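Local structure of glycosyl hydrolase (Streptomyces cattleya, 7LR8) at residues N229-Y235 against P378-E384; R356-V362 against R395-A401. The protein probably hydrolyses the beta-1,4-mannosidic bond of the Man-beta-1,4-GlcNAc disaccharide derived from N-glycan cores, as a family GH5 glycosidase. The protein carries 1 engineered substitution. All blocks are in the same frame, centred on the assembly; numbering follows the deposited sequence.

The two contacts lie about 18 Å apart, centre to centre, and both involve the C-terminal part of the chain that follows the (beta/alpha)8 barrel. Contact 1 joins that part to the barrel, where residues 229-235 follow barrel strand 221-225; contact 2 pairs two strands of the small three-stranded parallel sheet within it. Along the chain the segments alternate: 229-235, 356-362, 378-384, 395-401. Helix 381-391, whose start belongs to contact 1, connects the two strands of contact 2, and its Val382 packs on Leu360 and Val362. The helix that closes against the barrel is therefore the connection of the beta-alpha-beta unit, coupling the appended sheet to the catalytic domain.

Contact 1 of 2, residues N229-Y235 against P378-E384; sequences NGTAQRY and PGGAVFE
The rings of Tyr235 and Phe383 lie almost parallel, their planes 10° apart, but they are slid so far past each other that they barely overlap, with centroids 5.3 Å apart. Their closest atoms, Tyr235 CE2 and Phe383 CE1, are 3.3 Å apart. Over the centre of one Tyr235 face sits Arg234 CG, while Glu384 OE2 meets the ring edge in plane. Pro378 CA sits over the centre of one Phe383 face, 3.7 Å above its plane. The Arg234 guanidinium rests with a face on Gly379 CA, displaced toward its rim, after the arginine chain bends at chi3.

The phenol oxygen joins the two sides. Tyr235 OH donates to Glu384 OE2, at a modelled 2.4 Å that is too short to be taken literally, and accepts from the backbone N of Gly379 at 2.9 Å. The carboxylate is turned well away from the ring plane, by 63°.

Pro378 wedges between the start of helix 231-235 and the Phe383 ring; its CG touches Thr231 OG1 at 3.4 Å, the two side chains meeting at about a right angle. That hydroxyl bonds to Asn229 OD1 in the carbonyl plane, on a lone pair. OG1 lies beside its own backbone N (chi1 -61°), so the hydroxyl and the N-H of Thr231 converge on Asn229 OD1, the latter with N at 3.0 Å, and the oxygen is gripped twice. Asn229 ND2 bonds Asp199 in turn, and the Asn229 side chain is about 6 Å from the bound N-acetylglucosamine. Tyr203 and Tyr248 add to the packing around Phe383.

An Asx turn at Asn229 thus leads into helix 231-235 just beyond strand 221-225 of the (beta/alpha)8 barrel, where the N-terminal end of helix 381-391 docks the C-terminal part onto the catalytic domain.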
loop_
_atom_site.group_PDB
_atom_site.type_symbol
_atom_site.label_atom_id
_atom_site.label_comp_id
_atom_site.label_asym_id
_atom_site.label_seq_id
_atom_site.Cartn_x
_atom_site.Cartn_y
_atom_site.Cartn_z
ATOM N N ASN B 229 23.066 13.114 6.122
ATOM C CA ASN B 229 22.322 14.268 5.634
ATOM C C ASN B 229 23.214 15.346 5.024
ATOM O O ASN B 229 22.763 16.490 4.881
ATOM C CB ASN B 229 21.502 14.862 6.779
ATOM C CG ASN B 229 22.367 15.463 7.869
ATOM O OD1 ASN B 229 23.608 15.486 7.776
ATOM N ND2 ASN B 229 21.722 15.952 8.918
ATOM N N GLY B 230 24.474 15.025 4.718
ATOM C CA GLY B 230 25.449 15.991 4.258
ATOM C C GLY B 230 26.548 16.269 5.259
ATOM O O GLY B 230 27.592 16.815 4.880
ATOM N N THR B 231 26.339 15.904 6.527
ATOM C CA THR B 231 27.335 16.192 7.551
ATOM C C THR B 231 28.599 15.383 7.328
ATOM O O THR B 231 29.700 15.941 7.247
ATOM C CB THR B 231 26.770 15.903 8.939
ATOM O OG1 THR B 231 25.627 16.741 9.189
ATOM C CG2 THR B 231 27.849 16.165 9.979
ATOM N N ALA B 232 28.465 14.059 7.237
ATOM C CA ALA B 232 29.642 13.224 7.002
ATOM C C ALA B 232 30.283 13.527 5.653
ATOM O O ALA B 232 31.514 13.534 5.526
ATOM C CB ALA B 232 29.267 11.747 7.094
ATOM N N GLN B 233 29.465 13.768 4.627
ATOM C CA GLN B 233 30.005 13.991 3.291
ATOM C C GLN B 233 30.858 15.252 3.244
ATOM O O GLN B 233 31.894 15.286 2.572
ATOM C CB GLN B 233 28.861 14.080 2.280
ATOM C CG GLN B 233 28.060 12.797 2.147
ATOM C CD GLN B 233 26.810 12.766 3.023
ATOM O OE1 GLN B 233 26.795 13.280 4.150
ATOM N NE2 GLN B 233 25.761 12.141 2.511
ATOM N N ARG B 234 30.438 16.298 3.952
ATOM C CA ARG B 234 31.122 17.583 3.871
ATOM C C ARG B 234 32.302 17.678 4.827
ATOM O O ARG B 234 33.372 18.161 4.446
ATOM C CB ARG B 234 30.130 18.716 4.159
ATOM C CG ARG B 234 30.757 20.099 4.131
ATOM C CD ARG B 234 29.698 21.171 4.269
ATOM N NE ARG B 234 28.674 21.046 3.237
ATOM C CZ ARG B 234 28.577 21.841 2.177
ATOM N NH1 ARG B 234 29.445 22.829 2.005
ATOM N NH2 ARG B 234 27.609 21.651 1.290
ATOM N N TYR B 235 32.125 17.212 6.064
ATOM C CA TYR B 235 33.129 17.381 7.109
ATOM C C TYR B 235 33.952 16.130 7.379
ATOM O O TYR B 235 35.054 16.243 7.930
ATOM C CB TYR B 235 32.441 17.843 8.401
ATOM C CG TYR B 235 31.653 19.112 8.180
ATOM C CD1 TYR B 235 32.305 20.331 8.016
ATOM C CD2 TYR B 235 30.264 19.089 8.086
ATOM C CE1 TYR B 235 31.601 21.499 7.793
ATOM C CE2 TYR B 235 29.544 20.257 7.859
ATOM C CZ TYR B 235 30.219 21.455 7.714
ATOM O OH TYR B 235 29.528 22.621 7.493
ATOM N N PRO B 378 23.960 21.509 7.326
ATOM C CA PRO B 378 25.387 21.332 7.021
ATOM C C PRO B 378 25.841 22.301 5.937
ATOM O O PRO B 378 25.174 22.479 4.917
ATOM C CB PRO B 378 25.467 19.874 6.555
ATOM C CG PRO B 378 24.343 19.193 7.301
ATOM C CD PRO B 378 23.243 20.218 7.400
ATOM N N GLY B 379 26.984 22.948 6.171
ATOM C CA GLY B 379 27.455 23.998 5.292
ATOM C C GLY B 379 26.951 25.385 5.636
ATOM O O GLY B 379 27.510 26.370 5.136
ATOM N N GLY B 380 25.920 25.491 6.491
ATOM C CA GLY B 380 25.343 26.776 6.823
ATOM C C GLY B 380 26.108 27.513 7.907
ATOM O O GLY B 380 26.886 26.933 8.669
ATOM N N ALA B 381 25.862 28.823 7.984
ATOM C CA ALA B 381 26.663 29.667 8.867
ATOM C C ALA B 381 26.407 29.347 10.334
ATOM O O ALA B 381 27.331 29.408 11.152
ATOM C CB ALA B 381 26.389 31.144 8.584
ATOM N N VAL B 382 25.162 29.021 10.693
ATOM C CA VAL B 382 24.853 28.664 12.078
ATOM C C VAL B 382 25.474 27.313 12.424
ATOM O O VAL B 382 26.114 27.152 13.474
ATOM C CB VAL B 382 23.327 28.672 12.297
ATOM C CG1 VAL B 382 22.949 27.918 13.556
ATOM C CG2 VAL B 382 22.814 30.102 12.363
ATOM N N PHE B 383 25.313 26.335 11.527
ATOM C CA PHE B 383 25.889 25.005 11.705
ATOM C C PHE B 383 27.391 25.076 11.969
ATOM O O PHE B 383 27.891 24.494 12.939
ATOM C CB PHE B 383 25.609 24.162 10.453
ATOM C CG PHE B 383 26.052 22.721 10.557
ATOM C CD1 PHE B 383 27.395 22.370 10.446
ATOM C CD2 PHE B 383 25.115 21.712 10.739
ATOM C CE1 PHE B 383 27.798 21.048 10.539
ATOM C CE2 PHE B 383 25.513 20.376 10.822
ATOM C CZ PHE B 383 26.851 20.046 10.729
ATOM N N GLU B 384 28.126 25.778 11.103
ATOM C CA GLU B 384 29.583 25.807 11.224
ATOM C C GLU B 384 30.028 26.617 12.436
ATOM O O GLU B 384 31.006 26.253 13.099
ATOM C CB GLU B 384 30.210 26.354 9.940
ATOM C CG GLU B 384 29.730 25.616 8.698
ATOM C CD GLU B 384 30.734 25.610 7.559
ATOM O OE1 GLU B 384 31.520 26.573 7.438
ATOM O OE2 GLU B 384 30.725 24.634 6.777
#

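Contact 2 of 2, residues R356-V362 against R395-A401; sequences RTTALVV and RPTTVLA
Arg356 lies along the backbone of Arg395 and Pro396, its CD 3.2 Å from Arg395 O and one guanidinium face over Arg395 CA, offset toward the rim. Its extended chain carries NH1 to Pro396 O (2.7 Å); this acceptor lies in the guanidinium plane, although the donor stands 37° out of the carbonyl plane. The Arg395 side chain crosses at about a right angle, bringing its NH2 to 3.6 Å from Arg356 NE. Asp294 probably eases this meeting of like charges through a salt bridge to Arg395 NE, while Arg395 NH2 bonds Arg354 O.

Beyond the arginines, strands 358-362 and 397-400 run parallel as the two strands of a beta-alpha-beta unit whose connection is helix 381-391. Five backbone hydrogen bonds zip them together, from Thr397 N to Thr358 O through to Ala401 N to Val362 O. On one face Ala359 CB nestles against Val399 CG1 at 3.7 Å, with helix 407-413 covering Val399. The other face sets Val362 CG2 against Thr398 CB, also at 3.7 Å, while Thr398 OG1 bonds Glu251 O. Near the arginines, a water accepts from Thr358 N and donates to Arg395 O.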
loop_
_atom_site.group_PDB
_atom_site.type_symbol
_atom_site.label_atom_id
_atom_site.label_comp_id
_atom_site.label_asym_id
_atom_site.label_seq_id
_atom_site.Cartn_x
_atom_site.Cartn_y
_atom_site.Cartn_z
ATOM N N ARG B 356 24.514 25.373 29.959
ATOM C CA ARG B 356 25.228 25.982 28.841
ATOM C C ARG B 356 24.904 27.473 28.829
ATOM O O ARG B 356 23.812 27.877 28.422
ATOM C CB ARG B 356 24.845 25.303 27.531
ATOM C CG ARG B 356 25.264 23.847 27.490
ATOM C CD ARG B 356 25.157 23.251 26.091
ATOM N NE ARG B 356 25.953 22.030 26.033
ATOM C CZ ARG B 356 26.574 21.576 24.955
ATOM N NH1 ARG B 356 26.498 22.233 23.805
ATOM N NH2 ARG B 356 27.283 20.457 25.040
ATOM N N THR B 357 25.856 28.288 29.285
ATOM C CA THR B 357 25.622 29.713 29.465
ATOM C C THR B 357 25.980 30.552 28.245
ATOM O O THR B 357 25.697 31.754 28.244
ATOM C CB THR B 357 26.418 30.225 30.672
ATOM O OG1 THR B 357 25.855 31.458 31.127
ATOM C CG2 THR B 357 27.894 30.442 30.288
ATOM N N THR B 358 26.615 29.963 27.229
ATOM C CA THR B 358 26.976 30.656 25.996
ATOM C C THR B 358 26.031 30.229 24.879
ATOM O O THR B 358 25.901 29.032 24.595
ATOM C CB THR B 358 28.421 30.352 25.591
ATOM O OG1 THR B 358 29.323 30.779 26.626
ATOM C CG2 THR B 358 28.766 31.066 24.287
ATOM N N ALA B 359 25.388 31.202 24.233
ATOM C CA ALA B 359 24.373 30.926 23.222
ATOM C C ALA B 359 24.775 31.520 21.877
ATOM O O ALA B 359 25.210 32.675 21.803
ATOM C CB ALA B 359 23.012 31.473 23.648
ATOM N N LEU B 360 24.635 30.723 20.823
ATOM C CA LEU B 360 24.865 31.178 19.457
ATOM C C LEU B 360 23.556 31.708 18.885
ATOM O O LEU B 360 22.511 31.063 19.020
ATOM C CB LEU B 360 25.394 30.032 18.595
ATOM C CG LEU B 360 25.480 30.251 17.084
ATOM C CD1 LEU B 360 26.611 31.218 16.765
ATOM C CD2 LEU B 360 25.679 28.925 16.361
ATOM N N VAL B 361 23.614 32.876 18.241
ATOM C CA VAL B 361 22.403 33.479 17.684
ATOM C C VAL B 361 21.978 32.730 16.429
ATOM O O VAL B 361 22.775 32.533 15.502
ATOM C CB VAL B 361 22.626 34.967 17.379
ATOM C CG1 VAL B 361 21.380 35.556 16.706
ATOM C CG2 VAL B 361 22.973 35.725 18.651
ATOM N N VAL B 362 20.707 32.337 16.375
ATOM C CA VAL B 362 20.137 31.656 15.217
ATOM C C VAL B 362 19.132 32.593 14.563
ATOM O O VAL B 362 18.098 32.921 15.158
ATOM C CB VAL B 362 19.475 30.329 15.610
ATOM C CG1 VAL B 362 18.811 29.684 14.404
ATOM C CG2 VAL B 362 20.511 29.398 16.228
ATOM N N ARG B 395 30.849 24.762 24.732
ATOM C CA ARG B 395 29.594 24.085 25.043
ATOM C C ARG B 395 28.377 24.957 24.701
ATOM O O ARG B 395 27.577 25.288 25.578
ATOM C CB ARG B 395 29.564 23.666 26.508
ATOM C CG ARG B 395 30.818 22.883 26.968
ATOM C CD ARG B 395 30.690 22.344 28.424
ATOM N NE ARG B 395 29.446 21.592 28.572
ATOM C CZ ARG B 395 28.384 22.017 29.255
ATOM N NH1 ARG B 395 28.427 23.179 29.891
ATOM N NH2 ARG B 395 27.281 21.273 29.302
ATOM N N PRO B 396 28.223 25.346 23.436
ATOM C CA PRO B 396 27.180 26.322 23.091
ATOM C C PRO B 396 25.776 25.740 23.176
ATOM O O PRO B 396 25.547 24.559 22.897
ATOM C CB PRO B 396 27.522 26.702 21.646
ATOM C CG PRO B 396 28.176 25.458 21.087
ATOM C CD PRO B 396 28.992 24.909 22.259
ATOM N N THR B 397 24.827 26.598 23.570
ATOM C CA THR B 397 23.424 26.406 23.235
ATOM C C THR B 397 23.086 27.373 22.103
ATOM O O THR B 397 23.977 27.986 21.503
ATOM C CB THR B 397 22.507 26.600 24.454
ATOM O OG1 THR B 397 21.163 26.227 24.104
ATOM C CG2 THR B 397 22.516 28.045 24.945
ATOM N N THR B 398 21.793 27.515 21.793
ATOM C CA THR B 398 21.349 28.442 20.758
ATOM C C THR B 398 20.251 29.349 21.303
ATOM O O THR B 398 19.577 29.029 22.290
ATOM C CB THR B 398 20.848 27.714 19.489
ATOM O OG1 THR B 398 19.654 26.957 19.768
ATOM C CG2 THR B 398 21.920 26.780 18.948
ATOM N N VAL B 399 20.095 30.501 20.655
ATOM C CA VAL B 399 19.053 31.462 21.005
ATOM C C VAL B 399 18.581 32.132 19.721
ATOM O O VAL B 399 19.386 32.434 18.835
ATOM C CB VAL B 399 19.557 32.493 22.043
ATOM C CG1 VAL B 399 20.676 33.355 21.471
ATOM C CG2 VAL B 399 18.400 33.372 22.542
ATOM N N LEU B 400 17.267 32.340 19.607
ATOM C CA LEU B 400 16.717 32.999 18.430
ATOM C C LEU B 400 17.103 34.473 18.391
ATOM O O LEU B 400 17.229 35.136 19.427
ATOM C CB LEU B 400 15.193 32.875 18.404
ATOM C CG LEU B 400 14.598 31.539 17.978
ATOM C CD1 LEU B 400 13.079 31.673 17.931
ATOM C CD2 LEU B 400 15.150 31.114 16.619
ATOM N N ALA B 401 17.285 34.985 17.168
ATOM C CA ALA B 401 17.594 36.401 16.978
ATOM C C ALA B 401 16.617 37.294 17.735
ATOM O O ALA B 401 17.021 38.286 18.355
ATOM C CB ALA B 401 17.579 36.743 15.485
HETATM O O HOH W 1 27.892 27.337 27.436
#